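Local coordinates for DNA repair protein RECN (Deinococcus radiodurans, PDB 4ABX) that may take part in the recombinational repair of damaged DNA as an ATP-binding, SMC-like protein, of which this chain is the coiled-coil domain, at residues 68-80 / 93-105. Residues are numbered along the deposited sequence; the frame is centred on the assembly and turned at random.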
loop_
_atom_site.group_PDB
_atom_site.type_symbol
_atom_site.label_atom_id
_atom_site.label_comp_id
_atom_site.label_asym_id
_atom_site.label_seq_id
_atom_site.Cartn_x
_atom_site.Cartn_y
_atom_site.Cartn_z
ATOM N N ALA A 68 -0.220 -3.629 -2.384
ATOM C CA ALA A 68 -0.068 -2.387 -3.125
ATOM C C ALA A 68 -1.294 -2.044 -3.979
ATOM O O ALA A 68 -1.782 -0.912 -3.943
ATOM C CB ALA A 68 1.186 -2.442 -3.983
ATOM N N ALA A 69 -1.789 -3.016 -4.742
ATOM C CA ALA A 69 -2.931 -2.779 -5.624
ATOM C C ALA A 69 -4.156 -2.321 -4.833
ATOM O O ALA A 69 -4.883 -1.424 -5.259
ATOM C CB ALA A 69 -3.257 -4.032 -6.432
ATOM N N GLY A 70 -4.377 -2.946 -3.681
ATOM C CA GLY A 70 -5.483 -2.585 -2.812
ATOM C C GLY A 70 -5.408 -1.147 -2.340
ATOM O O GLY A 70 -6.412 -0.439 -2.320
ATOM N N LEU A 71 -4.214 -0.700 -1.962
ATOM C CA LEU A 71 -4.052 0.679 -1.503
ATOM C C LEU A 71 -4.220 1.685 -2.634
ATOM O O LEU A 71 -4.825 2.744 -2.452
ATOM C CB LEU A 71 -2.709 0.874 -0.802
ATOM C CG LEU A 71 -2.598 0.071 0.493
ATOM C CD1 LEU A 71 -1.260 0.324 1.164
ATOM C CD2 LEU A 71 -3.750 0.421 1.426
ATOM N N ILE A 72 -3.684 1.358 -3.803
ATOM C CA ILE A 72 -3.854 2.216 -4.965
ATOM C C ILE A 72 -5.343 2.372 -5.277
ATOM O O ILE A 72 -5.814 3.466 -5.582
ATOM C CB ILE A 72 -3.090 1.667 -6.194
ATOM C CG1 ILE A 72 -1.584 1.626 -5.908
ATOM C CG2 ILE A 72 -3.374 2.510 -7.435
ATOM C CD1 ILE A 72 -0.741 1.111 -7.080
ATOM N N GLY A 73 -6.078 1.267 -5.186
ATOM C CA GLY A 73 -7.510 1.266 -5.425
ATOM C C GLY A 73 -8.267 2.158 -4.462
ATOM O O GLY A 73 -9.191 2.865 -4.860
ATOM N N GLU A 74 -7.881 2.125 -3.188
ATOM C CA GLU A 74 -8.502 2.992 -2.192
ATOM C C GLU A 74 -8.250 4.451 -2.542
ATOM O O GLU A 74 -9.152 5.284 -2.453
ATOM C CB GLU A 74 -7.973 2.691 -0.787
ATOM C CG GLU A 74 -8.411 1.349 -0.233
ATOM C CD GLU A 74 -7.917 1.114 1.184
ATOM O OE1 GLU A 74 -7.850 2.087 1.966
ATOM O OE2 GLU A 74 -7.591 -0.047 1.512
ATOM N N ALA A 75 -7.018 4.746 -2.947
ATOM C CA ALA A 75 -6.616 6.096 -3.333
ATOM C C ALA A 75 -7.384 6.577 -4.559
ATOM O O ALA A 75 -7.728 7.752 -4.660
ATOM C CB ALA A 75 -5.102 6.148 -3.605
ATOM N N VAL A 76 -7.624 5.672 -5.503
ATOM C CA VAL A 76 -8.416 6.015 -6.673
ATOM C C VAL A 76 -9.823 6.414 -6.247
ATOM O O VAL A 76 -10.361 7.408 -6.718
ATOM C CB VAL A 76 -8.483 4.863 -7.693
ATOM C CG1 VAL A 76 -9.577 5.134 -8.726
ATOM C CG2 VAL A 76 -7.122 4.679 -8.375
ATOM N N ARG A 77 -10.417 5.637 -5.348
ATOM C CA ARG A 77 -11.756 5.950 -4.859
ATOM C C ARG A 77 -11.790 7.257 -4.054
ATOM O O ARG A 77 -12.742 8.029 -4.151
ATOM C CB ARG A 77 -12.326 4.779 -4.054
ATOM C CG ARG A 77 -12.632 3.558 -4.916
ATOM C CD ARG A 77 -13.382 2.480 -4.145
ATOM N NE ARG A 77 -12.546 1.855 -3.124
ATOM C CZ ARG A 77 -11.766 0.799 -3.337
ATOM N NH1 ARG A 77 -11.712 0.244 -4.541
ATOM N NH2 ARG A 77 -11.040 0.297 -2.345
ATOM N N ALA A 78 -10.743 7.504 -3.276
ATOM C CA ALA A 78 -10.630 8.745 -2.513
ATOM C C ALA A 78 -10.654 9.973 -3.425
ATOM O O ALA A 78 -11.099 11.046 -3.025
ATOM C CB ALA A 78 -9.363 8.732 -1.667
ATOM N N LEU A 79 -10.178 9.810 -4.656
ATOM C CA LEU A 79 -10.132 10.914 -5.608
ATOM C C LEU A 79 -11.472 11.194 -6.303
ATOM O O LEU A 79 -11.648 12.257 -6.902
ATOM C CB LEU A 79 -9.040 10.667 -6.655
ATOM C CG LEU A 79 -7.619 10.621 -6.095
ATOM C CD1 LEU A 79 -6.608 10.521 -7.223
ATOM C CD2 LEU A 79 -7.354 11.855 -5.239
ATOM N N ASN A 80 -12.409 10.254 -6.218
ATOM C CA ASN A 80 -13.703 10.393 -6.898
ATOM C C ASN A 80 -14.369 11.758 -6.721
ATOM O O ASN A 80 -14.740 12.407 -7.700
ATOM C CB ASN A 80 -14.683 9.295 -6.458
ATOM C CG ASN A 80 -14.499 7.999 -7.227
ATOM O OD1 ASN A 80 -14.823 6.918 -6.730
ATOM N ND2 ASN A 80 -13.977 8.098 -8.445
ATOM N N GLN A 93 -6.129 11.116 -11.335
ATOM C CA GLN A 93 -6.861 9.889 -11.031
ATOM C C GLN A 93 -6.737 8.881 -12.168
ATOM O O GLN A 93 -6.545 7.681 -11.936
ATOM C CB GLN A 93 -8.342 10.169 -10.756
ATOM C CG GLN A 93 -9.090 8.956 -10.197
ATOM C CD GLN A 93 -10.597 9.120 -10.222
ATOM O OE1 GLN A 93 -11.146 9.778 -11.102
ATOM N NE2 GLN A 93 -11.274 8.522 -9.248
ATOM N N ASN A 94 -6.857 9.369 -13.399
ATOM C CA ASN A 94 -6.706 8.513 -14.572
ATOM C C ASN A 94 -5.289 7.959 -14.708
ATOM O O ASN A 94 -5.102 6.786 -15.018
ATOM C CB ASN A 94 -7.128 9.252 -15.843
ATOM C CG ASN A 94 -8.637 9.358 -15.985
ATOM O OD1 ASN A 94 -9.157 10.364 -16.466
ATOM N ND2 ASN A 94 -9.348 8.311 -15.575
ATOM N N GLU A 95 -4.290 8.800 -14.461
ATOM C CA GLU A 95 -2.910 8.335 -14.421
ATOM C C GLU A 95 -2.704 7.284 -13.329
ATOM O O GLU A 95 -1.907 6.354 -13.492
ATOM C CB GLU A 95 -1.948 9.515 -14.234
ATOM C CG GLU A 95 -1.869 10.414 -15.459
ATOM C CD GLU A 95 -1.163 11.729 -15.187
ATOM O OE1 GLU A 95 -0.554 11.873 -14.106
ATOM O OE2 GLU A 95 -1.221 12.624 -16.060
ATOM N N LEU A 96 -3.430 7.428 -12.220
ATOM C CA LEU A 96 -3.317 6.490 -11.107
ATOM C C LEU A 96 -3.942 5.132 -11.458
ATOM O O LEU A 96 -3.408 4.081 -11.094
ATOM C CB LEU A 96 -3.933 7.072 -9.829
ATOM C CG LEU A 96 -3.673 6.294 -8.536
ATOM C CD1 LEU A 96 -2.170 6.116 -8.298
ATOM C CD2 LEU A 96 -4.327 6.991 -7.342
ATOM N N ARG A 97 -5.062 5.159 -12.172
ATOM C CA ARG A 97 -5.654 3.935 -12.704
ATOM C C ARG A 97 -4.657 3.175 -13.584
ATOM O O ARG A 97 -4.529 1.945 -13.484
ATOM C CB ARG A 97 -6.929 4.245 -13.495
ATOM C CG ARG A 97 -8.142 4.557 -12.625
ATOM C CD ARG A 97 -9.425 4.593 -13.446
ATOM N NE ARG A 97 -10.613 4.687 -12.599
ATOM C CZ ARG A 97 -11.320 5.800 -12.417
ATOM N NH1 ARG A 97 -10.968 6.921 -13.035
ATOM N NH2 ARG A 97 -12.384 5.793 -11.626
ATOM N N ALA A 98 -3.961 3.911 -14.450
ATOM C CA ALA A 98 -2.931 3.321 -15.300
ATOM C C ALA A 98 -1.819 2.681 -14.466
ATOM O O ALA A 98 -1.336 1.602 -14.792
ATOM C CB ALA A 98 -2.354 4.367 -16.249
ATOM N N ALA A 99 -1.412 3.351 -13.391
ATOM C CA ALA A 99 -0.394 2.794 -12.517
ATOM C C ALA A 99 -0.890 1.502 -11.870
ATOM O O ALA A 99 -0.136 0.539 -11.746
ATOM C CB ALA A 99 0.027 3.800 -11.460
ATOM N N LEU A 100 -2.158 1.493 -11.460
ATOM C CA LEU A 100 -2.781 0.307 -10.877
ATOM C C LEU A 100 -2.766 -0.855 -11.853
ATOM O O LEU A 100 -2.435 -1.988 -11.486
ATOM C CB LEU A 100 -4.221 0.605 -10.451
ATOM C CG LEU A 100 -5.079 -0.581 -10.001
ATOM C CD1 LEU A 100 -4.433 -1.325 -8.832
ATOM C CD2 LEU A 100 -6.488 -0.118 -9.639
ATOM N N GLU A 101 -3.130 -0.577 -13.101
ATOM C CA GLU A 101 -3.131 -1.610 -14.120
ATOM C C GLU A 101 -1.735 -2.196 -14.315
ATOM O O GLU A 101 -1.581 -3.411 -14.448
ATOM C CB GLU A 101 -3.693 -1.079 -15.442
ATOM C CG GLU A 101 -5.194 -0.858 -15.420
ATOM C CD GLU A 101 -5.761 -0.525 -16.789
ATOM O OE1 GLU A 101 -5.045 -0.717 -17.796
ATOM O OE2 GLU A 101 -6.925 -0.075 -16.856
ATOM N N SER A 102 -0.726 -1.328 -14.329
ATOM C CA SER A 102 0.663 -1.759 -14.465
ATOM C C SER A 102 1.073 -2.673 -13.318
ATOM O O SER A 102 1.738 -3.688 -13.530
ATOM C CB SER A 102 1.601 -0.551 -14.510
ATOM O OG SER A 102 1.375 0.236 -15.664
ATOM N N VAL A 103 0.680 -2.304 -12.104
ATOM C CA VAL A 103 1.033 -3.078 -10.920
ATOM C C VAL A 103 0.382 -4.457 -10.946
ATOM O O VAL A 103 1.015 -5.455 -10.602
ATOM C CB VAL A 103 0.675 -2.330 -9.611
ATOM C CG1 VAL A 103 0.648 -3.290 -8.439
ATOM C CG2 VAL A 103 1.673 -1.206 -9.358
ATOM N N GLN A 104 -0.877 -4.503 -11.366
ATOM C CA GLN A 104 -1.611 -5.756 -11.463
ATOM C C GLN A 104 -1.027 -6.638 -12.561
ATOM O O GLN A 104 -0.878 -7.849 -12.388
ATOM C CB GLN A 104 -3.096 -5.484 -11.714
ATOM C CG GLN A 104 -3.771 -4.735 -10.568
ATOM C CD GLN A 104 -5.209 -4.355 -10.869
ATOM O OE1 GLN A 104 -5.535 -3.931 -11.978
ATOM N NE2 GLN A 104 -6.078 -4.504 -9.875
ATOM N N ALA A 105 -0.687 -6.019 -13.686
ATOM C CA ALA A 105 -0.087 -6.733 -14.803
ATOM C C ALA A 105 1.235 -7.353 -14.360
ATOM O O ALA A 105 1.513 -8.526 -14.633
ATOM C CB ALA A 105 0.120 -5.795 -15.990
#
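L96 of helix 87-115 is a knob in a hole formed by I72, A75, V76 and L79 of helix 68-83. Its CD2 methyl lies 3.8 Å from V76 CG2 and also meets A75 CB, while CD1 turns to I72 CG2. The leucine holds CG anti to the backbone N, which carries the two methyls in among these four residues. One turn after L96, L100 and I72 run by each other in contrary senses, I72 CG2 3.7 Å from L100 CB, and I72 meets V103 tip to tip, CD1 to CG2 at 4.0 Å. L100 CD1 finishes against A69 CB, 3.8 Å away. Where the row of apolar side chains gives way to polar ones, Q93 runs extended beyond CG alongside L79, and its NE2 donates a 2.9 Å hydrogen bond to V76 O. The bond is moderately bent (155° at the hydrogen); the acceptor lies near the amide plane, but the donor is tilted 33° from the carbonyl plane. Replacing Q93 with an alanine is likely to leave V76 O without this side-chain donor and open a gap beside L79 CB, where Q93 CG packed. R97 lays one guanidinium face over V76 CG1, its NE 4.0 Å from that methyl. Outside the pair, L61 of helix 33-63 in the same chain touches V103; L61 and A53 of the second subunit pack on A75 and L79, so the partner chain covers part of helix 68-83. The axes of segments 68-80 and 93-105 approach to 9.7 Å and run antiparallel at 165°, as in an antiparallel helical hairpin with knobs-into-holes packing, here near one end of the elongated RecN coiled-coil domain.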